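Local coordinates for protein (tenascin) (Gallus gallus, PDB 1QR4) that probably acts in cell adhesion in the extracellular matrix, through fibronectin type III domains that span its heparin- and contactin-binding regions, at residues F34-L39 with E50-V55; L151-P156 with G178-T182. The contacts are given in a common frame with arbitrary orientation. Residue numbers count along the deposited sequence, not the author numbering.

The two contacts lie in successive fibronectin type III domains and share no strand; their centres are 53 Å apart, on opposite sides of the chain's centre. Contact 1 pairs neighbouring strands within one sheet of the first domain, and contact 2 joins the loop after strand 148-151 to the end of the last strand, across the sandwich of the second. Each combines buried with exposed residues. Backbone hydrogen bonds dominate contact 1, with apolar side chains on one face and ion pairs on the other, including Arg38 of a putative heparin-binding site. Contact 2, smaller and away from that site, relies on leucine packing and a threonine hydroxyl.

Contact 1: residues F34-L39 with E50-V55; sequences FDRYRL and EMEIPV
Strands 36-39 and 50-53 run antiparallel, their axes at 157° and 4.5 Å apart at closest, as the C-C' hairpin of a fibronectin type III domain. Tyr37 and Ile53 form a hydrogen-bonded pair, with Tyr37 N to Ile53 O and Ile53 N to Tyr37 O both 2.9 Å; Arg38 faces Glu52 as a non-hydrogen-bonded pair, and Leu39 N reaches Met51 O at 2.8 Å. On the apolar face, Leu39 CB lies 3.7 Å from Ile53 CD1. On the other, extended Arg38 (chi1 t) places NH1 3.0 Å from Glu50 OE1, a purely charge-based salt bridge over the guanidinium face, while Arg36 (chi1 p) bridges NE to Glu52 OE2 at 2.9 Å. Beyond the ladder, Val55 CG1 makes a CH-pi contact 3.9 Å from the Phe34 ring centroid, and a water links Tyr37 OH to Val55 O. Asp35 and Arg36 form a classic beta bulge opposite Glu78 of strand 70-78; Leu39 and Ile53 pack on Phe60 of strand 59-63.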
ATOM      1  N   PHE A  34      -1.722  25.620  23.310  1.00 38.23           N
ATOM      2  CA  PHE A  34      -2.010  24.246  23.717  1.00 32.00           C
ATOM      3  C   PHE A  34      -0.821  23.412  24.140  1.00 30.17           C
ATOM      4  O   PHE A  34       0.321  23.836  24.012  1.00 44.57           O
ATOM      5  CB  PHE A  34      -2.891  23.505  22.700  1.00 30.23           C
ATOM      6  CG  PHE A  34      -2.162  22.995  21.500  1.00 37.90           C
ATOM      7  CD1 PHE A  34      -1.925  23.822  20.410  1.00 35.58           C
ATOM      8  CD2 PHE A  34      -1.756  21.664  21.434  1.00 41.11           C
ATOM      9  CE1 PHE A  34      -1.297  23.330  19.273  1.00 25.54           C
ATOM     10  CE2 PHE A  34      -1.128  21.167  20.301  1.00 37.45           C
ATOM     11  CZ  PHE A  34      -0.900  22.003  19.220  1.00 36.62           C
ATOM     12  N   ASP A  35      -1.116  22.230  24.668  1.00 23.85           N
ATOM     13  CA  ASP A  35      -0.113  21.303  25.189  1.00 43.63           C
ATOM     14  C   ASP A  35       0.559  20.377  24.188  1.00 42.61           C
ATOM     15  O   ASP A  35       1.786  20.326  24.079  1.00 36.70           O
ATOM     16  CB  ASP A  35      -0.758  20.431  26.268  1.00 52.83           C
ATOM     17  CG  ASP A  35      -0.262  20.745  27.657  1.00 63.75           C
ATOM     18  OD1 ASP A  35       0.311  21.844  27.873  1.00 65.82           O
ATOM     19  OD2 ASP A  35      -0.459  19.875  28.535  1.00 51.97           O
ATOM     20  N   ARG A  36      -0.270  19.556  23.558  1.00 42.08           N
ATOM     21  CA  ARG A  36       0.176  18.589  22.584  1.00 41.90           C
ATOM     22  C   ARG A  36      -1.028  18.131  21.784  1.00 37.95           C
ATOM     23  O   ARG A  36      -2.115  18.673  21.926  1.00 36.50           O
ATOM     24  CB  ARG A  36       0.836  17.409  23.290  1.00 34.71           C
ATOM     25  CG  ARG A  36       0.025  16.828  24.424  1.00 43.18           C
ATOM     26  CD  ARG A  36       0.884  15.871  25.236  1.00 74.88           C
ATOM     27  NE  ARG A  36       0.281  15.526  26.522  1.00 92.11           N
ATOM     28  CZ  ARG A  36       0.710  15.971  27.703  1.00 99.88           C
ATOM     29  NH1 ARG A  36       1.759  16.789  27.776  1.00 97.30           N
ATOM     30  NH2 ARG A  36       0.077  15.608  28.814  1.00 99.82           N
ATOM     31  N   TYR A  37      -0.803  17.185  20.885  1.00 45.08           N
ATOM     32  CA  TYR A  37      -1.862  16.645  20.054  1.00 32.64           C
ATOM     33  C   TYR A  37      -2.046  15.186  20.417  1.00 31.94           C
ATOM     34  O   TYR A  37      -1.128  14.548  20.911  1.00 35.28           O
ATOM     35  CB  TYR A  37      -1.460  16.685  18.582  1.00 21.31           C
ATOM     36  CG  TYR A  37      -1.321  18.048  17.949  1.00 19.48           C
ATOM     37  CD1 TYR A  37      -2.414  18.677  17.363  1.00 13.62           C
ATOM     38  CD2 TYR A  37      -0.072  18.644  17.808  1.00 17.75           C
ATOM     39  CE1 TYR A  37      -2.260  19.865  16.641  1.00 15.21           C
ATOM     40  CE2 TYR A  37       0.087  19.824  17.087  1.00 26.78           C
ATOM     41  CZ  TYR A  37      -1.010  20.426  16.505  1.00 21.25           C
ATOM     42  OH  TYR A  37      -0.851  21.581  15.770  1.00 32.61           O
ATOM     43  N   ARG A  38      -3.238  14.661  20.180  1.00 26.41           N
ATOM     44  CA  ARG A  38      -3.501  13.263  20.431  1.00 23.65           C
ATOM     45  C   ARG A  38      -4.119  12.762  19.145  1.00 35.53           C
ATOM     46  O   ARG A  38      -5.070  13.341  18.634  1.00 40.40           O
ATOM     47  CB  ARG A  38      -4.460  13.073  21.592  1.00 26.76           C
ATOM     48  CG  ARG A  38      -4.771  11.622  21.873  1.00 40.83           C
ATOM     49  CD  ARG A  38      -5.889  11.511  22.868  1.00 68.02           C
ATOM     50  NE  ARG A  38      -6.801  10.430  22.517  1.00 90.23           N
ATOM     51  CZ  ARG A  38      -7.512   9.728  23.396  1.00 99.92           C
ATOM     52  NH1 ARG A  38      -7.420   9.986  24.698  1.00 96.49           N
ATOM     53  NH2 ARG A  38      -8.302   8.748  22.969  1.00 99.84           N
ATOM     54  N   LEU A  39      -3.515  11.729  18.578  1.00 38.88           N
ATOM     55  CA  LEU A  39      -3.986  11.153  17.331  1.00 32.16           C
ATOM     56  C   LEU A  39      -4.525   9.789  17.635  1.00 31.88           C
ATOM     57  O   LEU A  39      -3.843   8.983  18.260  1.00 41.99           O
ATOM     58  CB  LEU A  39      -2.821  11.017  16.354  1.00 27.89           C
ATOM     59  CG  LEU A  39      -3.040  10.294  15.034  1.00 15.49           C
ATOM     60  CD1 LEU A  39      -3.933  11.116  14.176  1.00 20.35           C
ATOM     61  CD2 LEU A  39      -1.716  10.078  14.333  1.00 28.98           C
ATOM     62  N   GLU A  50      -3.662   5.150  20.045  1.00 42.60           N
ATOM     63  CA  GLU A  50      -3.360   6.525  20.410  1.00 38.98           C
ATOM     64  C   GLU A  50      -1.879   6.830  20.313  1.00 44.36           C
ATOM     65  O   GLU A  50      -1.022   5.940  20.362  1.00 48.24           O
ATOM     66  CB  GLU A  50      -3.806   6.827  21.828  1.00 47.24           C
ATOM     67  CG  GLU A  50      -5.293   6.863  22.029  1.00 72.39           C
ATOM     68  CD  GLU A  50      -5.656   6.987  23.495  1.00 96.45           C
ATOM     69  OE1 GLU A  50      -5.215   7.975  24.133  1.00 99.97           O
ATOM     70  OE2 GLU A  50      -6.367   6.091  24.012  1.00 99.98           O
ATOM     71  N   MET A  51      -1.602   8.120  20.187  1.00 43.18           N
ATOM     72  CA  MET A  51      -0.258   8.649  20.092  1.00 50.63           C
ATOM     73  C   MET A  51      -0.350  10.133  20.393  1.00 48.71           C
ATOM     74  O   MET A  51      -1.371  10.765  20.149  1.00 47.38           O
ATOM     75  CB  MET A  51       0.330   8.439  18.687  1.00 41.29           C
ATOM     76  CG  MET A  51       0.888   7.043  18.445  1.00 66.42           C
ATOM     77  SD  MET A  51       1.906   6.917  16.963  1.00 71.16           S
ATOM     78  CE  MET A  51       3.454   7.529  17.568  1.00 43.98           C
ATOM     79  N   GLU A  52       0.691  10.656  21.018  1.00 56.40           N
ATOM     80  CA  GLU A  52       0.759  12.070  21.328  1.00 56.20           C
ATOM     81  C   GLU A  52       1.789  12.671  20.382  1.00 52.37           C
ATOM     82  O   GLU A  52       2.864  12.121  20.182  1.00 60.67           O
ATOM     83  CB  GLU A  52       1.147  12.291  22.789  1.00 68.37           C
ATOM     84  CG  GLU A  52       0.153  11.703  23.782  1.00 87.48           C
ATOM     85  CD  GLU A  52       0.330  12.256  25.187  1.00 99.94           C
ATOM     86  OE1 GLU A  52       1.416  12.066  25.784  1.00100.00           O
ATOM     87  OE2 GLU A  52      -0.623  12.886  25.696  1.00 99.86           O
ATOM     88  N   ILE A  53       1.436  13.793  19.777  1.00 52.74           N
ATOM     89  CA  ILE A  53       2.304  14.454  18.826  1.00 35.11           C
ATOM     90  C   ILE A  53       2.724  15.823  19.362  1.00 43.30           C
ATOM     91  O   ILE A  53       1.910  16.558  19.918  1.00 43.87           O
ATOM     92  CB  ILE A  53       1.579  14.531  17.464  1.00 38.88           C
ATOM     93  CG1 ILE A  53       1.165  13.104  17.054  1.00 28.27           C
ATOM     94  CG2 ILE A  53       2.466  15.181  16.396  1.00 43.37           C
ATOM     95  CD1 ILE A  53       0.305  13.012  15.830  1.00 28.04           C
ATOM     96  N   PRO A  54       4.026  16.152  19.252  1.00 51.45           N
ATOM     97  CA  PRO A  54       4.639  17.405  19.703  1.00 37.75           C
ATOM     98  C   PRO A  54       3.938  18.622  19.129  1.00 33.76           C
ATOM     99  O   PRO A  54       3.556  18.616  17.966  1.00 31.83           O
ATOM    100  CB  PRO A  54       6.046  17.316  19.124  1.00 44.27           C
ATOM    101  CG  PRO A  54       6.301  15.865  19.046  1.00 51.52           C
ATOM    102  CD  PRO A  54       5.011  15.331  18.527  1.00 46.28           C
ATOM    103  N   VAL A  55       3.836  19.684  19.921  1.00 31.92           N
ATOM    104  CA  VAL A  55       3.192  20.910  19.469  1.00 25.90           C
ATOM    105  C   VAL A  55       3.813  21.510  18.213  1.00 32.82           C
ATOM    106  O   VAL A  55       3.164  22.262  17.489  1.00 43.35           O
ATOM    107  CB  VAL A  55       3.214  21.982  20.558  1.00 25.54           C
ATOM    108  CG1 VAL A  55       2.134  21.712  21.549  1.00 35.52           C
ATOM    109  CG2 VAL A  55       4.545  21.985  21.254  1.00 43.68           C
TER
HETATM  110  O   HOH W   1       1.919  22.520  15.053  1.00 52.42           O

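Contact 2: residues L151-P156 with G178-T182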
ATOM      1  N   LEU A 151       3.963 -18.645 -18.765  1.00 47.99           N
ATOM      2  CA  LEU A 151       4.204 -17.646 -19.794  1.00 52.54           C
ATOM      3  C   LEU A 151       4.571 -18.431 -21.053  1.00 55.97           C
ATOM      4  O   LEU A 151       5.259 -19.457 -20.969  1.00 57.24           O
ATOM      5  CB  LEU A 151       5.326 -16.680 -19.384  1.00 54.39           C
ATOM      6  CG  LEU A 151       5.108 -15.774 -18.161  1.00 46.89           C
ATOM      7  CD1 LEU A 151       6.189 -14.713 -18.096  1.00 38.13           C
ATOM      8  CD2 LEU A 151       3.762 -15.103 -18.249  1.00 49.30           C
ATOM      9  N   VAL A 152       4.047 -17.999 -22.198  1.00 41.69           N
ATOM     10  CA  VAL A 152       4.312 -18.669 -23.470  1.00 41.23           C
ATOM     11  C   VAL A 152       4.741 -17.681 -24.527  1.00 54.59           C
ATOM     12  O   VAL A 152       4.666 -16.469 -24.319  1.00 69.32           O
ATOM     13  CB  VAL A 152       3.076 -19.406 -24.001  1.00 50.36           C
ATOM     14  CG1 VAL A 152       2.580 -20.421 -22.971  1.00 37.86           C
ATOM     15  CG2 VAL A 152       1.982 -18.401 -24.385  1.00 37.35           C
ATOM     16  N   LYS A 153       5.122 -18.205 -25.686  1.00 57.77           N
ATOM     17  CA  LYS A 153       5.591 -17.383 -26.801  1.00 66.61           C
ATOM     18  C   LYS A 153       6.853 -16.605 -26.431  1.00 56.64           C
ATOM     19  O   LYS A 153       7.129 -15.540 -26.987  1.00 48.30           O
ATOM     20  CB  LYS A 153       4.513 -16.410 -27.286  1.00 76.17           C
ATOM     21  CG  LYS A 153       3.525 -16.995 -28.272  1.00 84.98           C
ATOM     22  CD  LYS A 153       2.857 -15.877 -29.075  1.00 79.89           C
ATOM     23  CE  LYS A 153       1.780 -16.409 -30.007  1.00 86.18           C
ATOM     24  NZ  LYS A 153       0.682 -17.059 -29.238  1.00 90.03           N
ATOM     25  N   LEU A 154       7.614 -17.147 -25.487  1.00 48.59           N
ATOM     26  CA  LEU A 154       8.848 -16.515 -25.054  1.00 52.16           C
ATOM     27  C   LEU A 154      10.028 -16.782 -26.003  1.00 58.74           C
ATOM     28  O   LEU A 154      10.326 -17.935 -26.352  1.00 58.97           O
ATOM     29  CB  LEU A 154       9.186 -16.972 -23.640  1.00 38.27           C
ATOM     30  CG  LEU A 154       8.760 -16.024 -22.526  1.00 35.02           C
ATOM     31  CD1 LEU A 154       7.418 -15.371 -22.828  1.00 33.49           C
ATOM     32  CD2 LEU A 154       8.731 -16.789 -21.217  1.00 25.40           C
ATOM     33  N   VAL A 155      10.669 -15.700 -26.445  1.00 63.47           N
ATOM     34  CA  VAL A 155      11.828 -15.779 -27.333  1.00 58.93           C
ATOM     35  C   VAL A 155      13.003 -16.428 -26.607  1.00 62.15           C
ATOM     36  O   VAL A 155      13.297 -16.096 -25.462  1.00 53.01           O
ATOM     37  CB  VAL A 155      12.251 -14.382 -27.813  1.00 58.51           C
ATOM     38  CG1 VAL A 155      13.643 -14.427 -28.447  1.00 64.27           C
ATOM     39  CG2 VAL A 155      11.231 -13.854 -28.806  1.00 55.74           C
ATOM     40  N   PRO A 156      13.682 -17.379 -27.264  1.00 71.95           N
ATOM     41  CA  PRO A 156      14.821 -18.045 -26.633  1.00 82.61           C
ATOM     42  C   PRO A 156      15.949 -17.054 -26.374  1.00 87.80           C
ATOM     43  O   PRO A 156      16.130 -16.091 -27.129  1.00 86.69           O
ATOM     44  CB  PRO A 156      15.234 -19.083 -27.680  1.00 87.38           C
ATOM     45  CG  PRO A 156      13.973 -19.341 -28.439  1.00 89.86           C
ATOM     46  CD  PRO A 156      13.416 -17.953 -28.593  1.00 73.89           C
ATOM     47  N   GLY A 178      11.230  -9.411 -11.189  1.00 40.34           N
ATOM     48  CA  GLY A 178      12.368 -10.293 -11.267  1.00 39.62           C
ATOM     49  C   GLY A 178      12.763 -10.417 -12.718  1.00 32.72           C
ATOM     50  O   GLY A 178      12.010 -10.027 -13.612  1.00 41.65           O
ATOM     51  N   ILE A 179      13.975 -10.904 -12.953  1.00 41.94           N
ATOM     52  CA  ILE A 179      14.467 -11.103 -14.313  1.00 34.41           C
ATOM     53  C   ILE A 179      14.211 -12.549 -14.716  1.00 28.48           C
ATOM     54  O   ILE A 179      14.459 -13.474 -13.936  1.00 31.56           O
ATOM     55  CB  ILE A 179      15.989 -10.876 -14.427  1.00 36.40           C
ATOM     56  CG1 ILE A 179      16.381  -9.460 -13.969  1.00 24.93           C
ATOM     57  CG2 ILE A 179      16.429 -11.152 -15.863  1.00 40.11           C
ATOM     58  CD1 ILE A 179      16.378  -8.403 -15.071  1.00 18.66           C
ATOM     59  N   LEU A 180      13.679 -12.736 -15.915  1.00 24.32           N
ATOM     60  CA  LEU A 180      13.433 -14.074 -16.420  1.00 31.14           C
ATOM     61  C   LEU A 180      14.350 -14.311 -17.611  1.00 40.92           C
ATOM     62  O   LEU A 180      14.278 -13.590 -18.613  1.00 40.03           O
ATOM     63  CB  LEU A 180      11.988 -14.249 -16.862  1.00 33.97           C
ATOM     64  CG  LEU A 180      11.758 -15.637 -17.463  1.00 30.32           C
ATOM     65  CD1 LEU A 180      11.985 -16.705 -16.395  1.00 32.16           C
ATOM     66  CD2 LEU A 180      10.364 -15.730 -18.048  1.00 41.38           C
ATOM     67  N   LYS A 181      15.206 -15.324 -17.483  1.00 55.27           N
ATOM     68  CA  LYS A 181      16.165 -15.714 -18.510  1.00 43.85           C
ATOM     69  C   LYS A 181      15.664 -16.945 -19.248  1.00 49.15           C
ATOM     70  O   LYS A 181      15.617 -18.040 -18.679  1.00 47.91           O
ATOM     71  CB  LYS A 181      17.525 -16.012 -17.871  1.00 58.48           C
ATOM     72  CG  LYS A 181      17.506 -16.346 -16.371  1.00 80.76           C
ATOM     73  CD  LYS A 181      16.776 -17.646 -16.034  1.00 77.70           C
ATOM     74  CE  LYS A 181      16.646 -17.828 -14.516  1.00 85.19           C
ATOM     75  NZ  LYS A 181      15.872 -16.738 -13.847  1.00 51.96           N
ATOM     76  N   THR A 182      15.300 -16.758 -20.516  1.00 47.85           N
ATOM     77  CA  THR A 182      14.783 -17.837 -21.368  1.00 62.60           C
ATOM     78  C   THR A 182      15.786 -18.953 -21.680  1.00 70.13           C
ATOM     79  O   THR A 182      16.797 -18.682 -22.372  1.00 68.92           O
ATOM     80  CB  THR A 182      14.211 -17.287 -22.712  1.00 63.53           C
ATOM     81  OG1 THR A 182      15.012 -16.193 -23.182  1.00 53.67           O
ATOM     82  CG2 THR A 182      12.774 -16.833 -22.541  1.00 70.53           C
TER
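In this fibronectin type III sandwich, the loop between strands E and F meets the end of strand G around a tyrosine corner, the conserved turn in which a tyrosine of strand F bonds back to the preceding loop. Leu151 closes strand 148-151, bonded through its backbone to Ala111 of the neighbouring strand, and its CD1 reaches inward to within 4.3 Å of Leu180 CD2. At Lys153 the chain takes up a left-handed conformation (phi 62°, psi 27°), and this turn brings Leu154 back to the interior. Leu154 CD2 lies 3.7 Å from Leu180 CD2, and its CB is 3.8 Å from Thr182 CG2, so it packs against Leu180 and Thr182, whose CA-to-CB bonds both point toward the loop. Leu180 also touches Phe103 and Ala111 of the facing sheet, which places this apolar cluster between the layers of the sandwich. Val155 offers its backbone: its N hydrogen-bonds the hydroxyl of Tyr160, the corner tyrosine. At Pro156 the loop comes alongside the chain end: Pro156 CA lies 5.3 Å from Thr182 CA, in the last modelled residue. The total buried surface is modest, 206 Å². Polar chemistry gathers at the threonine: its hydroxyl is hydrogen-bonded with Val158 O just beyond the loop segment, and Thr182 OG1 lies 2.9 Å from Val155 O.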